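Local coordinates for putative methyl-accepting chemotaxis signal transduction protein (PDB 6W3O) that probably senses amino acid-like ligands through a Cache-type sensor domain and relays their binding to the chemotaxis machinery, at residues Asn77-Tyr82 with Tyr131-Leu136. Residues are numbered along the deposited sequence; the frame is centred on the assembly and turned at random.
With SKG (4-methylisoleucine), chain C.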
loop_
_atom_site.group_PDB
_atom_site.type_symbol
_atom_site.label_atom_id
_atom_site.label_comp_id
_atom_site.label_asym_id
_atom_site.label_seq_id
_atom_site.Cartn_x
_atom_site.Cartn_y
_atom_site.Cartn_z
ATOM N N ASN A 77 0.262 14.863 -5.311
ATOM C CA ASN A 77 1.306 14.366 -6.203
ATOM C C ASN A 77 1.098 12.911 -6.582
ATOM O O ASN A 77 2.026 12.120 -6.558
ATOM C CB ASN A 77 2.711 14.613 -5.625
ATOM C CG ASN A 77 3.780 14.416 -6.655
ATOM O OD1 ASN A 77 3.572 14.689 -7.854
ATOM N ND2 ASN A 77 4.952 13.983 -6.193
ATOM N N ALA A 78 -0.131 12.549 -6.943
ATOM C CA ALA A 78 -0.396 11.216 -7.466
ATOM C C ALA A 78 0.160 11.120 -8.880
ATOM O O ALA A 78 0.415 12.126 -9.554
ATOM C CB ALA A 78 -1.887 10.943 -7.496
ATOM N N LEU A 79 0.374 9.891 -9.324
ATOM C CA LEU A 79 0.922 9.659 -10.664
ATOM C C LEU A 79 -0.166 9.809 -11.738
ATOM O O LEU A 79 0.060 10.444 -12.756
ATOM C CB LEU A 79 1.576 8.279 -10.728
ATOM C CG LEU A 79 2.421 8.091 -11.971
ATOM C CD1 LEU A 79 3.689 8.977 -11.833
ATOM C CD2 LEU A 79 2.762 6.608 -12.103
ATOM N N ASN A 80 -1.322 9.188 -11.484
ATOM C CA ASN A 80 -2.471 9.196 -12.394
ATOM C C ASN A 80 -3.711 9.309 -11.551
ATOM O O ASN A 80 -3.795 8.667 -10.484
ATOM C CB ASN A 80 -2.620 7.937 -13.234
ATOM C CG ASN A 80 -1.445 7.678 -14.167
ATOM O OD1 ASN A 80 -1.098 8.504 -14.996
ATOM N ND2 ASN A 80 -0.841 6.508 -14.006
ATOM N N VAL A 81 -4.709 10.036 -12.056
ATOM C CA VAL A 81 -6.044 10.038 -11.438
ATOM C C VAL A 81 -7.021 9.994 -12.627
ATOM O O VAL A 81 -6.841 10.730 -13.613
ATOM C CB VAL A 81 -6.268 11.289 -10.564
ATOM C CG1 VAL A 81 -7.689 11.347 -10.061
ATOM C CG2 VAL A 81 -5.293 11.367 -9.425
ATOM N N TYR A 82 -8.032 9.134 -12.558
ATOM C CA TYR A 82 -8.811 8.819 -13.755
ATOM C C TYR A 82 -10.207 8.365 -13.418
ATOM O O TYR A 82 -10.485 7.887 -12.324
ATOM C CB TYR A 82 -8.087 7.786 -14.653
ATOM C CG TYR A 82 -7.483 6.613 -13.912
ATOM C CD1 TYR A 82 -6.215 6.709 -13.339
ATOM C CD2 TYR A 82 -8.157 5.399 -13.812
ATOM C CE1 TYR A 82 -5.648 5.620 -12.683
ATOM C CE2 TYR A 82 -7.610 4.314 -13.144
ATOM C CZ TYR A 82 -6.332 4.419 -12.622
ATOM O OH TYR A 82 -5.764 3.351 -11.999
ATOM N N TYR A 131 1.841 -2.810 -8.978
ATOM C CA TYR A 131 2.002 -3.289 -10.353
ATOM C C TYR A 131 2.561 -2.182 -11.229
ATOM O O TYR A 131 2.557 -1.000 -10.860
ATOM C CB TYR A 131 0.686 -3.838 -10.925
ATOM C CG TYR A 131 -0.329 -2.767 -11.151
ATOM C CD1 TYR A 131 -1.114 -2.277 -10.106
ATOM C CD2 TYR A 131 -0.484 -2.198 -12.398
ATOM C CE1 TYR A 131 -2.027 -1.266 -10.344
ATOM C CE2 TYR A 131 -1.388 -1.181 -12.643
ATOM C CZ TYR A 131 -2.141 -0.704 -11.607
ATOM O OH TYR A 131 -3.006 0.365 -11.829
ATOM N N LEU A 132 3.069 -2.579 -12.391
ATOM C CA LEU A 132 3.673 -1.633 -13.300
ATOM C C LEU A 132 2.632 -0.890 -14.117
ATOM O O LEU A 132 1.911 -1.487 -14.915
ATOM C CB LEU A 132 4.626 -2.340 -14.257
ATOM C CG LEU A 132 5.540 -1.430 -15.087
ATOM C CD1 LEU A 132 6.545 -0.614 -14.285
ATOM C CD2 LEU A 132 6.290 -2.249 -16.147
ATOM N N ASP A 133 2.534 0.413 -13.883
ATOM C CA ASP A 133 1.524 1.231 -14.590
ATOM C C ASP A 133 1.659 1.090 -16.109
ATOM O O ASP A 133 2.763 1.212 -16.656
ATOM C CB ASP A 133 1.735 2.699 -14.237
ATOM C CG ASP A 133 0.732 3.584 -14.879
ATOM O OD1 ASP A 133 -0.426 3.366 -14.650
ATOM O OD2 ASP A 133 1.095 4.558 -15.509
ATOM N N THR A 134 0.528 0.965 -16.782
ATOM C CA THR A 134 0.489 0.808 -18.236
ATOM C C THR A 134 1.015 2.042 -18.949
ATOM O O THR A 134 1.649 1.929 -19.991
ATOM C CB THR A 134 -0.982 0.631 -18.684
ATOM O OG1 THR A 134 -1.552 -0.497 -18.016
ATOM C CG2 THR A 134 -1.056 0.436 -20.168
ATOM N N VAL A 135 0.688 3.233 -18.447
ATOM C CA VAL A 135 0.962 4.464 -19.196
ATOM C C VAL A 135 2.351 5.049 -18.872
ATOM O O VAL A 135 3.094 5.470 -19.748
ATOM C CB VAL A 135 -0.161 5.475 -18.963
ATOM C CG1 VAL A 135 0.199 6.800 -19.593
ATOM C CG2 VAL A 135 -1.448 4.953 -19.586
ATOM N N LEU A 136 2.698 5.094 -17.604
ATOM C CA LEU A 136 3.927 5.765 -17.183
ATOM C C LEU A 136 5.039 4.781 -16.795
ATOM O O LEU A 136 6.150 5.217 -16.478
ATOM C CB LEU A 136 3.653 6.779 -16.066
ATOM C CG LEU A 136 2.853 8.023 -16.517
ATOM C CD1 LEU A 136 2.524 8.941 -15.361
ATOM C CD2 LEU A 136 3.597 8.815 -17.581
HETATM N N SKG C . -2.660 2.414 -13.725
HETATM C CA SKG C . -3.797 2.070 -14.597
HETATM C C SKG C . -3.399 0.761 -15.283
HETATM O O SKG C . -2.206 0.557 -15.616
HETATM C CB SKG C . -4.089 3.257 -15.539
HETATM C CG SKG C . -5.374 2.973 -16.343
HETATM C CD1 SKG C . -5.997 4.322 -16.707
HETATM C CD2 SKG C . -5.056 2.123 -17.615
HETATM O OXT SKG C . -4.274 -0.113 -15.514
HETATM C CAE SKG C . -2.902 3.701 -16.388
#
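OD2 of D133 accepts three hydrogen bonds, two of them weak: the backbone N of L136 donates to OD2 at 2.7 Å, the backbone N of V135 adds a weak bond, and across the contact ND2 of N80 gives another weak one at 3.1 Å, bent to 145°. The L136 bond makes D133 the head of an Asx motif, which an aspartate suits because its short side chain can reach back to the amide three residues on. Its other oxygen, OD1, takes the ligand ammonium, the N of 4-methylisoleucine, at 2.6 Å. The ligand and the N80 amide each hydrogen-bond both D133 and D160, which probably offsets the closeness of these carboxylates. This is the amino acid pocket of a Cache (PDC) sensor domain; N and OG1 of T134, a hydroxyl beside its own N-H, both donate to the ligand O. OH of Y131, also hydrogen-bonded to T142, accepts from the ligand N at 2.8 Å. One face of the Y82 ring, whose OH bonds D160, packs against the branched ligand side chain, CD1 sitting over the ring centre. Beside the pocket, apolar branched leucines suit close packing: CG of L79 meets CD1 of L136 at a tight 3.5 Å, and that methyl also lies against N80 OD1, a buried acceptor without a partner.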